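Local coordinates for protein tRNA-5-methyluridine(54) 2-sulfurtransferase (Pyrococcus horikoshii, PDB 3VRH) that catalyses the ATP-dependent 2-thiolation of 5-methyluridine at position 54 in the T loop of tRNAs, which stabilises them at high temperature, at residues A[151-156]-A[190-195]; A[39-44]-A[179-184]. One frame throughout, in Å; residues are numbered along the deposited sequence.

Interaction 1: A[151-156]-A[190-195]; sequences IATGHN and IKKVKP. With BCN (bicine), chain D.
Ile190 lies beside Ile151, its CB 4.2 Å from CD1 of Ile151. Lys191 gives its carbonyl O to the backbone N of Ile151 in a short, nearly straight bond of 2.7 Å. Its side chain leads away, and NZ is bound by Leu43 O and by Glu48. Lys192 pairs with Ile151 in parallel register. Its CG packs on CB of Ile151, and the chain then bends at chi3 (88°), with CE near CG2 of Thr153. Val193 is bonded through both backbone polar atoms: its N reaches Ile151 O, and its O receives Thr153 N at 3.0 Å. Its CG2 also meets CB of Ala152 on the sheet face opposite to Ile151 and Lys192.

Lys194 runs extended beyond CG and crosses His155 obliquely. Its CD touches CB of His155 at 3.6 Å. Its CE lies over one face of the imidazole, 3.9 Å from the ring centroid, in a CH-pi contact. Atom O21 of bicine lies over the opposite face, offset toward the rim. A hydrogen bond of 2.9 Å between Thr153 OG1 and His155 ND1 limits the rotation of the ring. NZ of Lys194 forms a long, weak ion pair with Glu160. Pro195 closes the row, with CG against CB of Ala152 and CD against Thr153 O.

Thr153, Gly154 and His155 line the bicine pocket, and Gly154 also binds ATP. This side of the pocket follows directly on the end of strand 150-152, as is usual for the PP-loop fold; Ala53, Ser55 and Ser60 also hold the bicine. Strand 150-152 lies between strands 49-53 and 191-193 in the sheet. Helix 127-145 covers the face carrying Ile151 and Lys192, whereas Leu43 and Leu44 pack on Val193.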
loop_
_atom_site.group_PDB
_atom_site.type_symbol
_atom_site.label_atom_id
_atom_site.label_comp_id
_atom_site.label_asym_id
_atom_site.label_seq_id
_atom_site.Cartn_x
_atom_site.Cartn_y
_atom_site.Cartn_z
ATOM N N ILE A 151 -1.178 -27.359 9.710
ATOM C CA ILE A 151 -2.079 -26.478 10.434
ATOM C C ILE A 151 -2.792 -25.632 9.392
ATOM O O ILE A 151 -2.148 -24.994 8.554
ATOM C CB ILE A 151 -1.290 -25.558 11.371
ATOM C CG1 ILE A 151 -0.628 -26.373 12.473
ATOM C CG2 ILE A 151 -2.174 -24.460 11.936
ATOM C CD1 ILE A 151 0.366 -25.599 13.285
ATOM N N ALA A 152 -4.116 -25.642 9.420
ATOM C CA ALA A 152 -4.900 -24.772 8.544
ATOM C C ALA A 152 -5.484 -23.614 9.358
ATOM O O ALA A 152 -6.056 -23.841 10.425
ATOM C CB ALA A 152 -6.006 -25.557 7.872
ATOM N N THR A 153 -5.310 -22.382 8.865
ATOM C CA THR A 153 -5.904 -21.203 9.490
ATOM C C THR A 153 -6.996 -20.592 8.595
ATOM O O THR A 153 -7.169 -20.999 7.450
ATOM C CB THR A 153 -4.836 -20.158 9.848
ATOM O OG1 THR A 153 -4.236 -19.670 8.652
ATOM C CG2 THR A 153 -3.749 -20.776 10.731
ATOM N N GLY A 154 -7.739 -19.630 9.127
ATOM C CA GLY A 154 -8.937 -19.122 8.481
ATOM C C GLY A 154 -8.793 -17.797 7.733
ATOM O O GLY A 154 -9.782 -17.229 7.281
ATOM N N HIS A 155 -7.560 -17.318 7.599
ATOM C CA HIS A 155 -7.267 -16.102 6.837
ATOM C C HIS A 155 -7.880 -16.146 5.452
ATOM O O HIS A 155 -7.635 -17.066 4.675
ATOM C CB HIS A 155 -5.757 -15.920 6.690
ATOM C CG HIS A 155 -5.028 -15.791 7.991
ATOM N ND1 HIS A 155 -4.845 -16.852 8.853
ATOM C CD2 HIS A 155 -4.414 -14.728 8.568
ATOM C CE1 HIS A 155 -4.165 -16.446 9.912
ATOM N NE2 HIS A 155 -3.891 -15.161 9.765
ATOM N N ASN A 156 -8.699 -15.156 5.153
ATOM C CA ASN A 156 -9.363 -15.088 3.866
ATOM C C ASN A 156 -8.751 -13.970 3.022
ATOM O O ASN A 156 -7.767 -13.344 3.436
ATOM C CB ASN A 156 -10.882 -14.911 4.064
ATOM C CG ASN A 156 -11.230 -13.612 4.788
ATOM O OD1 ASN A 156 -10.756 -12.531 4.414
ATOM N ND2 ASN A 156 -12.049 -13.712 5.833
ATOM N N ILE A 190 5.691 -26.743 11.634
ATOM C CA ILE A 190 4.725 -27.524 10.873
ATOM C C ILE A 190 4.187 -26.704 9.706
ATOM O O ILE A 190 4.062 -25.485 9.815
ATOM C CB ILE A 190 3.536 -27.965 11.771
ATOM C CG1 ILE A 190 4.036 -28.746 12.987
ATOM C CG2 ILE A 190 2.540 -28.796 10.982
ATOM C CD1 ILE A 190 4.689 -30.059 12.638
ATOM N N LYS A 191 3.868 -27.376 8.601
ATOM C CA LYS A 191 3.268 -26.722 7.441
ATOM C C LYS A 191 1.984 -25.988 7.826
ATOM O O LYS A 191 1.083 -26.588 8.432
ATOM C CB LYS A 191 2.949 -27.741 6.336
ATOM C CG LYS A 191 2.246 -27.122 5.135
ATOM C CD LYS A 191 2.199 -28.051 3.933
ATOM C CE LYS A 191 1.254 -29.204 4.176
ATOM N NZ LYS A 191 0.705 -29.753 2.904
ATOM N N LYS A 192 1.917 -24.701 7.477
ATOM C CA LYS A 192 0.732 -23.869 7.713
ATOM C C LYS A 192 0.125 -23.456 6.387
ATOM O O LYS A 192 0.837 -22.952 5.513
ATOM C CB LYS A 192 1.072 -22.609 8.534
ATOM C CG LYS A 192 1.322 -22.883 10.001
ATOM C CD LYS A 192 1.656 -21.634 10.822
ATOM C CE LYS A 192 0.415 -20.927 11.372
ATOM N NZ LYS A 192 0.810 -19.757 12.230
ATOM N N VAL A 193 -1.183 -23.662 6.247
ATOM C CA VAL A 193 -1.903 -23.347 5.019
ATOM C C VAL A 193 -3.150 -22.496 5.282
ATOM O O VAL A 193 -3.670 -22.466 6.400
ATOM C CB VAL A 193 -2.302 -24.624 4.248
ATOM C CG1 VAL A 193 -1.076 -25.389 3.813
ATOM C CG2 VAL A 193 -3.215 -25.513 5.110
ATOM N N LYS A 194 -3.612 -21.809 4.240
ATOM C CA LYS A 194 -4.758 -20.902 4.315
ATOM C C LYS A 194 -5.744 -21.292 3.213
ATOM O O LYS A 194 -5.706 -20.734 2.102
ATOM C CB LYS A 194 -4.300 -19.428 4.131
ATOM C CG LYS A 194 -3.423 -18.907 5.262
ATOM C CD LYS A 194 -2.921 -17.477 5.032
ATOM C CE LYS A 194 -2.036 -17.044 6.198
ATOM N NZ LYS A 194 -1.622 -15.608 6.114
ATOM N N PRO A 195 -6.607 -22.275 3.495
ATOM C CA PRO A 195 -7.593 -22.751 2.517
ATOM C C PRO A 195 -8.638 -21.707 2.103
ATOM O O PRO A 195 -9.251 -21.837 1.046
ATOM C CB PRO A 195 -8.285 -23.915 3.252
ATOM C CG PRO A 195 -7.320 -24.317 4.352
ATOM C CD PRO A 195 -6.615 -23.069 4.743
HETATM N N1 BCN D . -7.957 -17.400 12.430
HETATM C C1 BCN D . -8.320 -16.573 11.208
HETATM C C2 BCN D . -7.901 -15.153 11.269
HETATM O O21 BCN D . -6.900 -14.868 11.975
HETATM O O22 BCN D . -8.545 -14.269 10.660
HETATM C C3 BCN D . -9.038 -17.351 13.452
HETATM C C4 BCN D . -10.452 -16.915 13.015
HETATM O O4 BCN D . -11.443 -17.364 13.535
HETATM C C5 BCN D . -7.730 -18.789 12.035
HETATM C C6 BCN D . -7.110 -19.615 13.078
HETATM O O6 BCN D . -6.608 -20.657 12.815
#

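Interaction 2: A[39-44]-A[179-184]; sequences ERYKLL and GGPILP
Tyr41 has CG anti to its carbonyl carbon (chi1 -63°), which directs the ring toward Pro181. Leu43 has the same first torsion; its chi2 of 179° puts CD1 anti to CA, and the other methyl, CD2, is the one that meets Pro181 and Ile182. The Tyr41 ring and Pro181 cross at about a right angle. CG of the proline ring stands over one face of the tyrosine, 3.8 Å from the ring centroid and 16° off its normal. This is a CH-pi contact, offset toward the rim. The nearest ring atoms are CG and CD1, so the proline sits over the CB end of the ring, away from the hydroxyl. An alanine in place of Tyr41 would probably leave Pro181 CG without its aromatic cover and open a gap beside it.

Leu43 CD2 fits against Ile182 CB at 3.7 Å and Pro181 O at 3.6 Å. The Leu43 and Ile182 side chains slide past each other in opposite directions. Their contact is wholly apolar. Ile182 CD1 also comes within 4.4 Å of Lys42 O, which is a loose approach.

Helix 23-40 ends here in a Schellman motif. Lys42, at positive phi, is its C-prime residue. Lys42 N bonds to Glu39 O, and Leu43 N to Ile38 O. The motif turns the chain so that Tyr41 and Leu43 can pack against the start of edge strand 182-183.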
loop_
_atom_site.group_PDB
_atom_site.type_symbol
_atom_site.label_atom_id
_atom_site.label_comp_id
_atom_site.label_asym_id
_atom_site.label_seq_id
_atom_site.Cartn_x
_atom_site.Cartn_y
_atom_site.Cartn_z
ATOM N N GLU A 39 -6.219 -27.356 -4.175
ATOM C CA GLU A 39 -5.634 -27.954 -5.372
ATOM C C GLU A 39 -4.553 -27.078 -6.006
ATOM O O GLU A 39 -3.426 -27.521 -6.214
ATOM C CB GLU A 39 -6.742 -28.185 -6.394
ATOM C CG GLU A 39 -6.375 -29.067 -7.555
ATOM C CD GLU A 39 -7.615 -29.640 -8.226
ATOM O OE1 GLU A 39 -8.538 -28.848 -8.546
ATOM O OE2 GLU A 39 -7.678 -30.879 -8.407
ATOM N N ARG A 40 -4.898 -25.833 -6.311
ATOM C CA ARG A 40 -3.988 -24.951 -7.033
ATOM C C ARG A 40 -2.656 -24.760 -6.335
ATOM O O ARG A 40 -1.607 -24.720 -6.989
ATOM C CB ARG A 40 -4.617 -23.581 -7.224
ATOM C CG ARG A 40 -5.824 -23.587 -8.105
ATOM C CD ARG A 40 -6.649 -22.362 -7.844
ATOM N NE ARG A 40 -5.877 -21.165 -8.139
ATOM C CZ ARG A 40 -6.416 -20.076 -8.659
ATOM N NH1 ARG A 40 -5.662 -19.018 -8.908
ATOM N NH2 ARG A 40 -7.714 -20.059 -8.928
ATOM N N TYR A 41 -2.703 -24.618 -5.013
ATOM C CA TYR A 41 -1.496 -24.335 -4.255
ATOM C C TYR A 41 -0.942 -25.569 -3.566
ATOM O O TYR A 41 0.020 -25.475 -2.805
ATOM C CB TYR A 41 -1.736 -23.196 -3.255
ATOM C CG TYR A 41 -2.072 -21.892 -3.938
ATOM C CD1 TYR A 41 -1.089 -21.157 -4.596
ATOM C CD2 TYR A 41 -3.369 -21.402 -3.947
ATOM C CE1 TYR A 41 -1.389 -19.969 -5.239
ATOM C CE2 TYR A 41 -3.680 -20.205 -4.582
ATOM C CZ TYR A 41 -2.687 -19.500 -5.233
ATOM O OH TYR A 41 -2.989 -18.315 -5.867
ATOM N N LYS A 42 -1.540 -26.724 -3.856
ATOM C CA LYS A 42 -1.111 -28.004 -3.277
ATOM C C LYS A 42 -0.993 -27.913 -1.748
ATOM O O LYS A 42 0.017 -28.334 -1.159
ATOM C CB LYS A 42 0.233 -28.443 -3.878
ATOM C CG LYS A 42 0.375 -28.193 -5.367
ATOM C CD LYS A 42 -0.201 -29.335 -6.169
ATOM C CE LYS A 42 0.913 -30.126 -6.856
ATOM N NZ LYS A 42 0.459 -31.471 -7.357
ATOM N N LEU A 43 -2.025 -27.356 -1.118
ATOM C CA LEU A 43 -1.988 -27.049 0.307
ATOM C C LEU A 43 -2.070 -28.302 1.136
ATOM O O LEU A 43 -1.355 -28.438 2.125
ATOM C CB LEU A 43 -3.160 -26.139 0.690
ATOM C CG LEU A 43 -3.152 -24.791 -0.021
ATOM C CD1 LEU A 43 -4.366 -23.970 0.406
ATOM C CD2 LEU A 43 -1.852 -24.072 0.288
ATOM N N LEU A 44 -2.950 -29.209 0.718
ATOM C CA LEU A 44 -3.335 -30.364 1.517
ATOM C C LEU A 44 -3.577 -31.590 0.638
ATOM O O LEU A 44 -3.930 -31.462 -0.539
ATOM C CB LEU A 44 -4.631 -30.061 2.284
ATOM C CG LEU A 44 -4.580 -28.933 3.321
ATOM C CD1 LEU A 44 -5.970 -28.615 3.853
ATOM C CD2 LEU A 44 -3.621 -29.311 4.462
ATOM N N GLY A 179 4.342 -14.079 3.195
ATOM C CA GLY A 179 2.911 -14.132 2.957
ATOM C C GLY A 179 2.519 -15.250 2.005
ATOM O O GLY A 179 3.324 -16.141 1.708
ATOM N N GLY A 180 1.283 -15.202 1.516
ATOM C CA GLY A 180 0.793 -16.223 0.608
ATOM C C GLY A 180 0.094 -17.339 1.358
ATOM O O GLY A 180 0.078 -17.351 2.585
ATOM N N PRO A 181 -0.479 -18.295 0.617
ATOM C CA PRO A 181 -1.383 -19.313 1.172
ATOM C C PRO A 181 -0.680 -20.470 1.870
ATOM O O PRO A 181 -1.364 -21.316 2.475
ATOM C CB PRO A 181 -2.127 -19.830 -0.064
ATOM C CG PRO A 181 -1.146 -19.650 -1.195
ATOM C CD PRO A 181 -0.281 -18.447 -0.838
ATOM N N ILE A 182 0.644 -20.525 1.801
ATOM C CA ILE A 182 1.362 -21.677 2.359
ATOM C C ILE A 182 2.748 -21.365 2.917
ATOM O O ILE A 182 3.536 -20.641 2.305
ATOM C CB ILE A 182 1.458 -22.847 1.341
ATOM C CG1 ILE A 182 2.167 -24.060 1.976
ATOM C CG2 ILE A 182 2.131 -22.381 0.039
ATOM C CD1 ILE A 182 2.125 -25.297 1.137
ATOM N N LEU A 183 3.018 -21.891 4.105
ATOM C CA LEU A 183 4.346 -21.862 4.694
ATOM C C LEU A 183 4.790 -23.316 4.861
ATOM O O LEU A 183 4.345 -24.008 5.781
ATOM C CB LEU A 183 4.325 -21.134 6.041
ATOM C CG LEU A 183 3.813 -19.683 6.055
ATOM C CD1 LEU A 183 3.378 -19.269 7.454
ATOM C CD2 LEU A 183 4.847 -18.686 5.528
ATOM N N PRO A 184 5.653 -23.795 3.948
ATOM C CA PRO A 184 6.030 -25.214 3.891
ATOM C C PRO A 184 6.659 -25.678 5.182
ATOM O O PRO A 184 7.279 -24.872 5.871
ATOM C CB PRO A 184 7.069 -25.258 2.766
ATOM C CG PRO A 184 6.758 -24.068 1.931
ATOM C CD PRO A 184 6.302 -23.011 2.884
#

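Overall arrangement
From the N terminus, the chain leaves helix 23-40 through residues 39-44. It then builds strands 49-53, 73-80 and 105-109 and reaches residues 151-156. Residues 179-184 return to the first segment and close the long loop of interaction 2. Residues 190-195 then close the shorter loop of interaction 1 on strand 150-152. The segments alternate along the chain, so the two loops cross and neither encloses the other. The contacts meet through neighbouring strands 182-183 and 191-193, which are antiparallel: Leu183 N lies 2.8 Å from Lys192 O. Together they connect the end of the N-terminal helix, the sheet edge and the ligand-binding loop after strand 150-152.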